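Long-range contacts in hydrolase, isochorismatase family (Pseudomonas putida KT2440, PDB 4H17), which probably acts as a hydrolase of the isochorismatase family, built on a Rossmann-like fold: residues Ser158-Leu163 / Gln174-Glu179; Ile66-His71 / Gly86-Gly91; Arg14-Ala19 / Gly148-Leu153; Ala24-Ile29 / Ile127-Met132. All blocks are in the same frame, centred on the assembly; numbering follows the deposited sequence. Where two conformers were deposited one is given.

Interaction 1: Ser158-Leu163 / Gln174-Glu179; sequences SATRDL and QIHQCE. With EDO (1,2-ethanediol), chain H.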
loop_
_atom_site.group_PDB
_atom_site.type_symbol
_atom_site.label_atom_id
_atom_site.label_comp_id
_atom_site.label_asym_id
_atom_site.label_seq_id
_atom_site.Cartn_x
_atom_site.Cartn_y
_atom_site.Cartn_z
ATOM N N SER A 158 6.089 -12.191 8.897
ATOM C CA SER A 158 6.217 -10.765 8.563
ATOM C C SER A 158 5.978 -9.996 9.853
ATOM O O SER A 158 5.341 -10.510 10.803
ATOM C CB SER A 158 5.242 -10.404 7.444
ATOM O OG SER A 158 5.274 -8.987 7.131
ATOM N N ALA A 159 6.474 -8.767 9.929
ATOM C CA ALA A 159 6.343 -7.975 11.112
ATOM C C ALA A 159 6.449 -6.515 10.824
ATOM O O ALA A 159 6.910 -6.093 9.755
ATOM C CB ALA A 159 7.395 -8.374 12.146
ATOM N N THR A 160 6.079 -5.738 11.817
ATOM C CA THR A 160 6.225 -4.309 11.774
ATOM C C THR A 160 6.561 -3.768 13.180
ATOM O O THR A 160 7.014 -4.523 14.082
ATOM C CB THR A 160 4.987 -3.673 11.133
ATOM O OG1 THR A 160 5.196 -2.264 10.976
ATOM C CG2 THR A 160 3.769 -3.921 11.952
ATOM N N ARG A 161 6.465 -2.454 13.309
ATOM C CA ARG A 161 6.738 -1.786 14.589
ATOM C C ARG A 161 5.594 -0.849 15.012
ATOM O O ARG A 161 4.659 -0.575 14.246
ATOM C CB ARG A 161 8.057 -1.064 14.504
ATOM C CG ARG A 161 8.018 0.226 13.669
ATOM C CD ARG A 161 9.397 0.851 13.471
ATOM N NE ARG A 161 9.337 2.305 13.214
ATOM C CZ ARG A 161 8.926 2.875 12.081
ATOM N NH1 ARG A 161 8.548 2.140 11.033
ATOM N NH2 ARG A 161 8.907 4.200 12.018
ATOM N N ASP A 162 5.639 -0.406 16.273
ATOM C CA ASP A 162 4.751 0.626 16.747
ATOM C C ASP A 162 4.880 1.851 15.869
ATOM O O ASP A 162 5.997 2.322 15.611
ATOM C CB ASP A 162 5.080 1.053 18.184
ATOM C CG ASP A 162 4.792 -0.007 19.249
ATOM O OD1 ASP A 162 4.308 -1.092 18.965
ATOM O OD2 ASP A 162 5.068 0.298 20.427
ATOM N N LEU A 163 3.758 2.429 15.450
ATOM C CA LEU A 163 3.796 3.691 14.684
ATOM C C LEU A 163 3.101 4.852 15.343
ATOM O O LEU A 163 2.143 4.677 16.126
ATOM C CB LEU A 163 3.186 3.532 13.292
ATOM C CG LEU A 163 3.814 2.487 12.380
ATOM C CD1 LEU A 163 3.012 2.357 11.096
ATOM C CD2 LEU A 163 5.255 2.780 12.118
ATOM N N GLN A 174 -1.513 -3.918 16.035
ATOM C CA GLN A 174 -2.731 -3.305 15.486
ATOM C C GLN A 174 -2.413 -2.885 14.048
ATOM O O GLN A 174 -3.181 -3.156 13.112
ATOM C CB GLN A 174 -3.199 -2.138 16.304
ATOM C CG GLN A 174 -3.904 -2.565 17.557
ATOM C CD GLN A 174 -4.373 -1.401 18.369
ATOM O OE1 GLN A 174 -4.870 -0.412 17.828
ATOM N NE2 GLN A 174 -4.256 -1.524 19.693
ATOM N N ILE A 175 -1.241 -2.281 13.859
ATOM C CA ILE A 175 -0.821 -1.977 12.488
ATOM C C ILE A 175 -0.795 -3.238 11.621
ATOM O O ILE A 175 -1.245 -3.238 10.501
ATOM C CB ILE A 175 0.586 -1.351 12.443
ATOM C CG1 ILE A 175 0.642 -0.029 13.211
ATOM C CG2 ILE A 175 1.036 -1.213 10.994
ATOM C CD1 ILE A 175 -0.275 1.078 12.740
ATOM N N HIS A 176 -0.170 -4.290 12.133
ATOM C CA HIS A 176 0.004 -5.505 11.372
ATOM C C HIS A 176 -1.364 -6.173 11.018
ATOM O O HIS A 176 -1.590 -6.556 9.890
ATOM C CB HIS A 176 0.940 -6.435 12.113
ATOM C CG HIS A 176 1.408 -7.593 11.292
ATOM N ND1 HIS A 176 2.252 -7.444 10.221
ATOM C CD2 HIS A 176 1.153 -8.920 11.388
ATOM C CE1 HIS A 176 2.513 -8.624 9.694
ATOM N NE2 HIS A 176 1.867 -9.539 10.393
ATOM N N GLN A 177 -2.260 -6.249 11.981
ATOM C CA GLN A 177 -3.592 -6.828 11.768
ATOM C C GLN A 177 -4.361 -6.014 10.750
ATOM O O GLN A 177 -4.981 -6.571 9.873
ATOM C CB GLN A 177 -4.397 -6.914 13.064
ATOM N N CYS A 178 -4.308 -4.687 10.868
ATOM C CA CYS A 178 -4.991 -3.863 9.889
ATOM C C CYS A 178 -4.410 -4.086 8.499
ATOM O O CYS A 178 -5.148 -4.255 7.519
ATOM C CB CYS A 178 -4.963 -2.388 10.316
ATOM S SG CYS A 178 -6.005 -2.010 11.779
ATOM N N GLU A 179 -3.086 -4.129 8.365
ATOM C CA GLU A 179 -2.512 -4.331 7.045
ATOM C C GLU A 179 -2.799 -5.712 6.486
ATOM O O GLU A 179 -2.992 -5.826 5.292
ATOM C CB GLU A 179 -1.049 -3.978 6.953
ATOM C CG GLU A 179 -0.650 -3.583 5.484
ATOM C CD GLU A 179 -1.206 -2.244 4.935
ATOM O OE1 GLU A 179 -1.828 -1.454 5.693
ATOM O OE2 GLU A 179 -1.036 -1.951 3.705
HETATM C C1 EDO H . 3.141 -7.998 15.376
HETATM O O1 EDO H . 3.998 -8.146 16.524
HETATM C C2 EDO H . 4.031 -8.082 14.138
HETATM O O2 EDO H . 4.992 -7.026 14.081
#

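Interaction 2: Ile66-His71 / Gly86-Gly91; sequences IIHVRH and GQFIPG. With SO4 (sulfate ion), chain E; SO4 (sulfate ion), chain C.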
loop_
_atom_site.group_PDB
_atom_site.type_symbol
_atom_site.label_atom_id
_atom_site.label_comp_id
_atom_site.label_asym_id
_atom_site.label_seq_id
_atom_site.Cartn_x
_atom_site.Cartn_y
_atom_site.Cartn_z
ATOM N N ILE A 66 13.907 -19.192 -4.916
ATOM C CA ILE A 66 13.901 -18.367 -3.743
ATOM C C ILE A 66 14.598 -17.051 -4.052
ATOM O O ILE A 66 15.734 -17.036 -4.559
ATOM C CB ILE A 66 14.652 -19.044 -2.572
ATOM C CG1 ILE A 66 14.009 -20.401 -2.233
ATOM C CG2 ILE A 66 14.755 -18.119 -1.366
ATOM C CD1 ILE A 66 14.872 -21.304 -1.368
ATOM N N ILE A 67 13.909 -15.971 -3.735
ATOM C CA ILE A 67 14.398 -14.590 -3.994
ATOM C C ILE A 67 14.512 -13.832 -2.684
ATOM O O ILE A 67 13.548 -13.735 -1.909
ATOM C CB ILE A 67 13.448 -13.830 -4.891
ATOM C CG1 ILE A 67 13.347 -14.517 -6.248
ATOM C CG2 ILE A 67 13.890 -12.377 -4.954
ATOM C CD1 ILE A 67 12.233 -14.005 -7.152
ATOM N N HIS A 68 15.716 -13.382 -2.373
ATOM C CA HIS A 68 15.981 -12.553 -1.212
ATOM C C HIS A 68 16.142 -11.093 -1.660
ATOM O O HIS A 68 16.953 -10.782 -2.553
ATOM C CB HIS A 68 17.283 -12.973 -0.529
ATOM C CG HIS A 68 17.386 -14.430 -0.214
ATOM N ND1 HIS A 68 17.160 -14.922 1.053
ATOM C CD2 HIS A 68 17.718 -15.494 -0.975
ATOM C CE1 HIS A 68 17.326 -16.234 1.047
ATOM N NE2 HIS A 68 17.683 -16.605 -0.167
ATOM N N VAL A 69 15.403 -10.215 -1.015
ATOM C CA VAL A 69 15.479 -8.784 -1.251
ATOM C C VAL A 69 16.121 -8.095 -0.042
ATOM O O VAL A 69 15.744 -8.411 1.081
ATOM C CB VAL A 69 14.055 -8.233 -1.505
ATOM C CG1 VAL A 69 14.087 -6.742 -1.664
ATOM C CG2 VAL A 69 13.395 -8.902 -2.715
ATOM N N ARG A 70 17.018 -7.130 -0.260
ATOM C CA ARG A 70 17.535 -6.284 0.788
ATOM C C ARG A 70 17.570 -4.839 0.348
ATOM O O ARG A 70 17.629 -4.536 -0.853
ATOM C CB ARG A 70 18.992 -6.655 1.139
ATOM C CG ARG A 70 19.154 -7.929 1.928
ATOM C CD ARG A 70 20.570 -8.043 2.472
ATOM N NE ARG A 70 21.574 -8.284 1.414
ATOM C CZ ARG A 70 22.855 -8.630 1.662
ATOM N NH1 ARG A 70 23.328 -8.690 2.889
ATOM N NH2 ARG A 70 23.675 -8.883 0.645
ATOM N N HIS A 71 17.600 -3.955 1.335
ATOM C CA HIS A 71 17.858 -2.545 1.107
ATOM C C HIS A 71 19.251 -2.325 0.556
ATOM O O HIS A 71 20.227 -2.967 1.003
ATOM C CB HIS A 71 17.755 -1.760 2.385
ATOM C CG HIS A 71 16.369 -1.543 2.875
ATOM N ND1 HIS A 71 15.885 -0.306 3.228
ATOM C CD2 HIS A 71 15.376 -2.419 3.105
ATOM C CE1 HIS A 71 14.630 -0.421 3.608
ATOM N NE2 HIS A 71 14.313 -1.703 3.591
ATOM N N GLY A 86 23.101 -3.881 7.635
ATOM C CA GLY A 86 22.830 -4.384 6.308
ATOM C C GLY A 86 22.922 -5.900 6.153
ATOM O O GLY A 86 22.536 -6.431 5.113
ATOM N N GLN A 87 23.456 -6.597 7.160
ATOM C CA GLN A 87 23.669 -8.043 7.056
ATOM C C GLN A 87 22.342 -8.790 7.119
ATOM O O GLN A 87 21.388 -8.315 7.755
ATOM C CB GLN A 87 24.616 -8.552 8.171
ATOM C CG GLN A 87 26.042 -8.013 8.013
ATOM C CD GLN A 87 26.854 -8.171 9.278
ATOM O OE1 GLN A 87 26.415 -8.782 10.233
ATOM N NE2 GLN A 87 28.037 -7.587 9.296
ATOM N N PHE A 88 22.302 -9.986 6.534
ATOM C CA PHE A 88 21.200 -10.883 6.787
ATOM C C PHE A 88 21.055 -11.257 8.246
ATOM O O PHE A 88 22.061 -11.504 8.972
ATOM C CB PHE A 88 21.322 -12.158 5.941
ATOM C CG PHE A 88 21.107 -11.933 4.492
ATOM C CD1 PHE A 88 19.808 -11.746 4.024
ATOM C CD2 PHE A 88 22.173 -11.915 3.601
ATOM C CE1 PHE A 88 19.583 -11.530 2.684
ATOM C CE2 PHE A 88 21.951 -11.713 2.247
ATOM C CZ PHE A 88 20.655 -11.523 1.814
ATOM N N ILE A 89 19.809 -11.375 8.688
ATOM C CA ILE A 89 19.501 -11.944 9.991
ATOM C C ILE A 89 20.026 -13.390 10.103
ATOM O O ILE A 89 19.866 -14.192 9.221
ATOM C CB ILE A 89 17.973 -11.964 10.212
ATOM C CG1 ILE A 89 17.468 -10.537 10.342
ATOM C CG2 ILE A 89 17.554 -12.830 11.415
ATOM C CD1 ILE A 89 15.960 -10.421 10.284
ATOM N N PRO A 90 20.713 -13.709 11.198
ATOM C CA PRO A 90 21.265 -15.060 11.301
ATOM C C PRO A 90 20.248 -16.170 11.045
ATOM O O PRO A 90 19.106 -16.134 11.591
ATOM C CB PRO A 90 21.808 -15.100 12.730
ATOM C CG PRO A 90 22.101 -13.657 13.029
ATOM C CD PRO A 90 20.992 -12.897 12.387
ATOM N N GLY A 91 20.644 -17.085 10.165
ATOM C CA GLY A 91 19.831 -18.195 9.746
ATOM C C GLY A 91 19.041 -17.945 8.474
ATOM O O GLY A 91 18.504 -18.895 7.889
HETATM S S SO4 E . 17.526 2.399 1.839
HETATM O O1 SO4 E . 16.073 2.806 1.862
HETATM O O2 SO4 E . 18.304 3.678 1.913
HETATM O O3 SO4 E . 17.849 1.515 0.770
HETATM O O4 SO4 E . 17.736 1.767 3.167
HETATM S S SO4 C . 10.792 -1.020 4.962
HETATM O O1 SO4 C . 11.653 -1.444 3.838
HETATM O O2 SO4 C . 9.555 -1.759 4.981
HETATM O O3 SO4 C . 10.454 0.407 4.741
HETATM O O4 SO4 C . 11.494 -1.057 6.258
#

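Interaction 3: Arg14-Ala19 / Gly148-Leu153; sequences RDYPPA and GYRCTL. With SO4 (sulfate ion), chain F.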
loop_
_atom_site.group_PDB
_atom_site.type_symbol
_atom_site.label_atom_id
_atom_site.label_comp_id
_atom_site.label_asym_id
_atom_site.label_seq_id
_atom_site.Cartn_x
_atom_site.Cartn_y
_atom_site.Cartn_z
ATOM N N ARG A 14 -13.057 -12.469 -8.022
ATOM C CA ARG A 14 -11.648 -12.532 -8.419
ATOM C C ARG A 14 -10.785 -13.230 -7.360
ATOM O O ARG A 14 -9.553 -13.277 -7.470
ATOM C CB ARG A 14 -11.121 -11.133 -8.702
ATOM C CG ARG A 14 -11.740 -10.493 -9.953
ATOM C CD ARG A 14 -10.989 -9.253 -10.418
ATOM N NE ARG A 14 -11.616 -8.661 -11.616
ATOM C CZ ARG A 14 -12.469 -7.630 -11.614
ATOM N NH1 ARG A 14 -12.822 -7.009 -10.484
ATOM N NH2 ARG A 14 -12.986 -7.199 -12.777
ATOM N N ASP A 15 -11.428 -13.771 -6.334
ATOM C CA ASP A 15 -10.700 -14.565 -5.338
ATOM C C ASP A 15 -9.988 -15.748 -6.006
ATOM O O ASP A 15 -10.575 -16.435 -6.833
ATOM C CB ASP A 15 -11.618 -15.001 -4.167
ATOM C CG ASP A 15 -12.963 -15.566 -4.607
ATOM O OD1 ASP A 15 -13.683 -14.909 -5.393
ATOM O OD2 ASP A 15 -13.331 -16.658 -4.120
ATOM N N TYR A 16 -8.715 -15.949 -5.663
ATOM C CA TYR A 16 -7.931 -17.080 -6.138
ATOM C C TYR A 16 -7.538 -17.909 -4.914
ATOM O O TYR A 16 -7.574 -17.411 -3.808
ATOM C CB TYR A 16 -6.674 -16.644 -6.932
ATOM C CG TYR A 16 -5.822 -15.506 -6.345
ATOM C CD1 TYR A 16 -4.841 -15.749 -5.368
ATOM C CD2 TYR A 16 -5.938 -14.193 -6.819
ATOM C CE1 TYR A 16 -4.046 -14.728 -4.876
ATOM C CE2 TYR A 16 -5.132 -13.172 -6.317
ATOM C CZ TYR A 16 -4.185 -13.438 -5.344
ATOM O OH TYR A 16 -3.353 -12.422 -4.843
ATOM N N PRO A 17 -7.200 -19.190 -5.113
ATOM C CA PRO A 17 -6.705 -19.989 -3.998
ATOM C C PRO A 17 -5.327 -19.564 -3.476
ATOM O O PRO A 17 -4.536 -18.995 -4.224
ATOM C CB PRO A 17 -6.586 -21.399 -4.578
ATOM C CG PRO A 17 -7.270 -21.366 -5.890
ATOM C CD PRO A 17 -7.246 -19.952 -6.369
ATOM N N PRO A 18 -5.034 -19.871 -2.207
ATOM C CA PRO A 18 -3.671 -19.640 -1.751
ATOM C C PRO A 18 -2.660 -20.466 -2.512
ATOM O O PRO A 18 -2.968 -21.537 -3.050
ATOM C CB PRO A 18 -3.695 -20.013 -0.276
ATOM C CG PRO A 18 -4.961 -20.796 -0.081
ATOM C CD PRO A 18 -5.915 -20.265 -1.095
ATOM N N ALA A 19 -1.428 -19.969 -2.524
ATOM C CA ALA A 19 -0.356 -20.611 -3.288
ATOM C C ALA A 19 -0.049 -21.954 -2.682
ATOM O O ALA A 19 -0.151 -22.133 -1.463
ATOM C CB ALA A 19 0.910 -19.771 -3.246
ATOM N N GLY A 148 0.121 -8.887 -12.577
ATOM C CA GLY A 148 -0.723 -10.067 -12.725
ATOM C C GLY A 148 -0.314 -11.253 -11.878
ATOM O O GLY A 148 -0.853 -12.338 -12.053
ATOM N N TYR A 149 0.580 -11.069 -10.909
ATOM C CA TYR A 149 0.882 -12.121 -9.986
ATOM C C TYR A 149 -0.172 -12.357 -8.931
ATOM O O TYR A 149 -0.927 -11.454 -8.562
ATOM C CB TYR A 149 2.228 -11.870 -9.283
ATOM C CG TYR A 149 3.342 -11.866 -10.304
ATOM C CD1 TYR A 149 3.880 -13.036 -10.784
ATOM C CD2 TYR A 149 3.853 -10.667 -10.782
ATOM C CE1 TYR A 149 4.883 -13.052 -11.751
ATOM C CE2 TYR A 149 4.854 -10.663 -11.733
ATOM C CZ TYR A 149 5.359 -11.836 -12.229
ATOM O OH TYR A 149 6.361 -11.793 -13.183
ATOM N N ARG A 150 -0.238 -13.604 -8.478
ATOM C CA ARG A 150 -1.095 -14.011 -7.395
ATOM C C ARG A 150 -0.220 -14.139 -6.169
ATOM O O ARG A 150 0.660 -14.996 -6.130
ATOM C CB ARG A 150 -1.701 -15.363 -7.694
ATOM C CG ARG A 150 -2.773 -15.355 -8.760
ATOM C CD ARG A 150 -3.432 -16.740 -8.838
ATOM N NE ARG A 150 -2.527 -17.792 -9.308
ATOM C CZ ARG A 150 -2.293 -18.079 -10.592
ATOM N NH1 ARG A 150 -2.907 -17.409 -11.563
ATOM N NH2 ARG A 150 -1.457 -19.061 -10.909
ATOM N N CYS A 151 -0.472 -13.316 -5.163
ATOM C CA CYS A 151 0.388 -13.256 -3.973
ATOM C C CYS A 151 -0.284 -13.968 -2.819
ATOM O O CYS A 151 -1.474 -13.803 -2.590
ATOM C CB CYS A 151 0.652 -11.813 -3.588
ATOM S SG CYS A 151 1.800 -10.996 -4.715
ATOM N N THR A 152 0.523 -14.720 -2.070
ATOM C CA THR A 152 0.115 -15.283 -0.797
ATOM C C THR A 152 1.100 -14.731 0.232
ATOM O O THR A 152 2.312 -15.006 0.151
ATOM C CB THR A 152 0.145 -16.812 -0.790
ATOM O OG1 THR A 152 -0.824 -17.288 -1.736
ATOM C CG2 THR A 152 -0.175 -17.329 0.582
ATOM N N LEU A 153 0.580 -13.928 1.149
ATOM C CA LEU A 153 1.409 -13.221 2.116
ATOM C C LEU A 153 1.384 -13.973 3.412
ATOM O O LEU A 153 0.313 -14.259 3.953
ATOM C CB LEU A 153 0.853 -11.807 2.305
ATOM C CG LEU A 153 1.500 -10.888 3.323
ATOM C CD1 LEU A 153 2.980 -10.682 3.147
ATOM C CD2 LEU A 153 0.775 -9.560 3.276
HETATM S S SO4 F . -15.761 -5.053 -11.453
HETATM O O1 SO4 F . -15.833 -5.767 -12.747
HETATM O O2 SO4 F . -16.254 -3.639 -11.646
HETATM O O3 SO4 F . -16.527 -5.726 -10.387
HETATM O O4 SO4 F . -14.330 -4.997 -11.053
HETATM O O HOH W 1 -2.711 -10.299 -6.490
#

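Interaction 4: Ala24-Ile29 / Ile127-Met132; sequences ASLIII and IVCGFM. With SO4 (sulfate ion), chain C.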
loop_
_atom_site.group_PDB
_atom_site.type_symbol
_atom_site.label_atom_id
_atom_site.label_comp_id
_atom_site.label_asym_id
_atom_site.label_seq_id
_atom_site.Cartn_x
_atom_site.Cartn_y
_atom_site.Cartn_z
ATOM N N ALA A 24 5.111 -22.438 -6.544
ATOM C CA ALA A 24 5.350 -21.025 -6.239
ATOM C C ALA A 24 6.815 -20.633 -6.291
ATOM O O ALA A 24 7.672 -21.480 -6.269
ATOM C CB ALA A 24 4.783 -20.695 -4.865
ATOM N N SER A 25 7.039 -19.325 -6.371
ATOM C CA SER A 25 8.353 -18.699 -6.101
ATOM C C SER A 25 8.261 -18.050 -4.707
ATOM O O SER A 25 7.254 -17.404 -4.382
ATOM C CB SER A 25 8.692 -17.623 -7.100
ATOM O OG SER A 25 8.811 -18.070 -8.466
ATOM N N LEU A 26 9.301 -18.213 -3.882
ATOM C CA LEU A 26 9.326 -17.667 -2.509
ATOM C C LEU A 26 10.167 -16.389 -2.508
ATOM O O LEU A 26 11.275 -16.368 -3.052
ATOM C CB LEU A 26 9.952 -18.632 -1.520
ATOM C CG LEU A 26 10.173 -18.144 -0.076
ATOM C CD1 LEU A 26 8.871 -17.814 0.642
ATOM C CD2 LEU A 26 10.946 -19.189 0.696
ATOM N N ILE A 27 9.608 -15.321 -1.976
ATOM C CA ILE A 27 10.269 -14.009 -1.872
ATOM C C ILE A 27 10.373 -13.585 -0.412
ATOM O O ILE A 27 9.360 -13.473 0.280
ATOM C CB ILE A 27 9.534 -12.902 -2.665
ATOM C CG1 ILE A 27 9.286 -13.326 -4.136
ATOM C CG2 ILE A 27 10.320 -11.578 -2.578
ATOM C CD1 ILE A 27 8.420 -12.394 -4.952
ATOM N N ILE A 28 11.618 -13.370 0.049
ATOM C CA ILE A 28 11.874 -12.949 1.421
ATOM C C ILE A 28 12.359 -11.504 1.365
ATOM O O ILE A 28 13.437 -11.213 0.841
ATOM C CB ILE A 28 12.951 -13.809 2.101
ATOM C CG1 ILE A 28 12.558 -15.282 2.021
ATOM C CG2 ILE A 28 13.136 -13.376 3.565
ATOM C CD1 ILE A 28 13.600 -16.233 2.536
ATOM N N ILE A 29 11.564 -10.608 1.924
ATOM C CA ILE A 29 11.828 -9.159 1.838
ATOM C C ILE A 29 12.509 -8.641 3.097
ATOM O O ILE A 29 11.953 -8.676 4.223
ATOM C CB ILE A 29 10.522 -8.407 1.570
ATOM C CG1 ILE A 29 9.946 -8.815 0.214
ATOM C CG2 ILE A 29 10.733 -6.911 1.615
ATOM C CD1 ILE A 29 8.578 -8.253 -0.135
ATOM N N ILE A 127 4.835 -16.513 -2.936
ATOM C CA ILE A 127 4.727 -16.554 -1.494
ATOM C C ILE A 127 5.687 -15.470 -0.987
ATOM O O ILE A 127 6.889 -15.487 -1.326
ATOM C CB ILE A 127 5.061 -17.941 -0.911
ATOM C CG1 ILE A 127 4.040 -18.968 -1.429
ATOM C CG2 ILE A 127 5.071 -17.888 0.610
ATOM C CD1 ILE A 127 4.459 -20.403 -1.278
ATOM N N VAL A 128 5.129 -14.533 -0.225
ATOM C CA VAL A 128 5.822 -13.360 0.250
ATOM C C VAL A 128 5.901 -13.250 1.760
ATOM O O VAL A 128 4.909 -13.448 2.464
ATOM C CB VAL A 128 5.147 -12.090 -0.306
ATOM C CG1 VAL A 128 5.882 -10.839 0.110
ATOM C CG2 VAL A 128 5.005 -12.106 -1.815
ATOM N N CYS A 129 7.097 -12.946 2.258
ATOM C CA CYS A 129 7.259 -12.721 3.670
ATOM C C CYS A 129 8.293 -11.607 3.850
ATOM O O CYS A 129 8.901 -11.187 2.864
ATOM C CB CYS A 129 7.690 -14.018 4.360
ATOM S SG CYS A 129 9.277 -14.678 3.800
ATOM N N GLY A 130 8.465 -11.182 5.095
ATOM C CA GLY A 130 9.498 -10.204 5.472
ATOM C C GLY A 130 8.967 -8.903 6.033
ATOM O O GLY A 130 7.889 -8.849 6.644
ATOM N N PHE A 131 9.720 -7.838 5.813
ATOM C CA PHE A 131 9.701 -6.655 6.623
ATOM C C PHE A 131 9.872 -5.395 5.821
ATOM O O PHE A 131 10.583 -5.399 4.791
ATOM C CB PHE A 131 10.859 -6.721 7.651
ATOM C CG PHE A 131 10.950 -8.054 8.292
ATOM C CD1 PHE A 131 10.005 -8.446 9.233
ATOM C CD2 PHE A 131 11.977 -8.894 7.985
ATOM C CE1 PHE A 131 10.030 -9.723 9.758
ATOM C CE2 PHE A 131 12.053 -10.175 8.547
ATOM C CZ PHE A 131 11.084 -10.583 9.468
HETATM N N MSE A 132 9.267 -4.265 6.258
HETATM C CA MSE A 132 8.159 -4.184 7.268
HETATM C C MSE A 132 6.844 -4.420 6.569
HETATM O O MSE A 132 6.694 -4.110 5.372
HETATM C CB MSE A 132 8.141 -2.786 7.892
HETATM C CG MSE A 132 9.443 -2.475 8.600
HETATM SE SE MSE A 132 9.481 -0.776 9.555
HETATM C CE MSE A 132 9.104 0.452 8.047
HETATM S S SO4 C . 10.792 -1.020 4.962
HETATM O O1 SO4 C . 11.653 -1.444 3.838
HETATM O O2 SO4 C . 9.555 -1.759 4.981
HETATM O O3 SO4 C . 10.454 0.407 4.741
HETATM O O4 SO4 C . 11.494 -1.057 6.258
#

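Interaction 1: Ser158-Leu163 / Gln174-Glu179
I175 and H176, successive residues of helix 172-186, press against the extended chain 158-163. The branched I175 reaches two partners: its CG2 is 4.0 Å from T160 CG2 and its CD1 3.9 Å from L163 CD1, the latter pair crossing at about a right angle. T160 CG2 is also 3.8 Å from H176 CB, and a small methyl suits that spot. H176 CG is anti to the backbone N (chi1 -168°); the ring beyond it comes beside S158, CE1 3.6 Å from S158 O. Bonds from NE2 to E155 O and between ND1 and S133 OG fix the ring's rotation. An ethanediol, probably from the crystallisation liquor, sets C2 over one ring face, and its O2 accepts a nearly straight bond of 2.8 Å from T160 N. An alanine at H176 would probably leave E155 O without this donor and open a gap beside S158. The contact seats helix 172-186 against the end of strand 150-159, near S133 of helix 133-146, with I170 of strand 168-170 on I175.

Interaction 2: Ile66-His71 / Gly86-Gly91
R70 and F88 join strand 66-71 of the central parallel sheet to the loop that follows it on the way to strand 99-103. The arginine lies across the face of the phenylalanine, the two side chains crossing at about a right angle with guanidinium and ring planes 14° apart. F88 CE2 sits over the middle of the guanidinium, 3.3 Å from R70 CZ. The aliphatic part takes part too: R70 CD makes a CH-pi contact, 3.8 Å from the centre of the F88 ring. The bend at chi3 (-70°) carries NE from above the ring toward its rim, 3.4 Å from F88 CZ. An arginine suits this place because its CD can lie over the aromatic face while the flat head overlaps the rim at CE2, and R70 NH1 gives a weak hydrogen bond to G86 O at 3.3 Å. That carbonyl has a second donor in Q32 NE2. F88 also meets H68, whose CB is 4.2 Å from F88 CE1; the two rings are inclined at 75°, and H68 NE2 is engaged with E98. Beyond the contact, F88 touches P94 and I89 packs on M45 and V49 of helix 45-61, so the loop lies against that helix. Strand 66-71 runs between strands 24-29 and 99-103, with I67 packed on L114, L118 and L121 of helix 114-121.

Interaction 3: Arg14-Ala19 / Gly148-Leu153
Y16 and R150 cross obliquely, the tyrosine ring lying beneath the aliphatic part of the arginine. In one of its two conformers R150 sets CG over the middle of the ring, 3.8 Å from its centre in a CH-pi contact, with CD 3.7 Å from Y16 CG. The guanidinium does not lie flat on the ring: its plane is turned by 67°, and NE forms a salt bridge with D125. Y16 CG stands between its own backbone N and carbonyl carbon, the crowded position (chi1 45°), from which the ring meets R150. At the far end of the ring, Y16 OH accepts a hydrogen bond of 3.0 Å from C151 N. A water 2.8 Å from Y16 OH donates to Y149 O. Farther along, T152 OG1 takes a hydrogen bond of 2.9 Å from A19 N, and the small A19 lets its CB approach that oxygen to 3.4 Å. A phenylalanine at Y16 would probably leave C151 N and the water without their hydroxyl partner. Each segment thus gives one backbone N-H to a side-chain oxygen of the other, fastening an irregular loop to strand 150-159, and the charge of R150 is matched by D125.

Interaction 4: Ala24-Ile29 / Ile127-Met132
I29 O stands obliquely to the F131 ring, 3.8 Å from its CD2, while M45 and I52 of helix 45-61 and A159 of strand 150-159 pack on that phenylalanine. The same I29 O accepts F131 N at 2.9 Å, the last of five backbone hydrogen bonds that join the strands in parallel. G130 brings its CA within 3.1 Å of I29 O; any CB there would collide with that oxygen, so only glycine fits. Apolar side chains fill the rest. A24 CB meets I127 CD1 at 3.6 Å, and L26 CD1 meets I127 CG2. Next along that face, C129 SG lies 3.8 Å from I28 CG1. On the other face I29 CD1 touches V128 CG1 at 3.7 Å. Branched residues suit these extended chains and cover both sheet faces. A cis peptide bond leads into M132, present as selenomethionine (a crystallographic label) and the N-cap of helix 133-146. M132 N donates at 2.8 Å to an oxygen of a sulfate probably from the crystallisation liquor. Strands 24-29 and 125-131 are the central pair of a parallel sheet in the order 3-2-1-4-5-6, the switch point of a Rossmann-like fold, where strand ends commonly line a binding pocket.

Overall arrangement
Interaction 4 is central: its centre lies about 4 Å from that of the chain, and it touches each of the others. Strand 24-29 pairs with the strand of interaction 2 through I67 N to L26 O (2.8 Å), and strand 125-131 with that of interaction 3 through T152 O and V128 N (2.9 Å). Interaction 1 joins it at S158 OG and G130 O, 2.7 Å apart. Interactions 2 and 3, with centres about 24 Å apart, lie on opposite sides of the chain's centre. One sulfate is shared by H71 NE2 and M132 N, consistent with a catalytic pocket at the strand ends. A second sulfate links H71 to R14 of the second subunit.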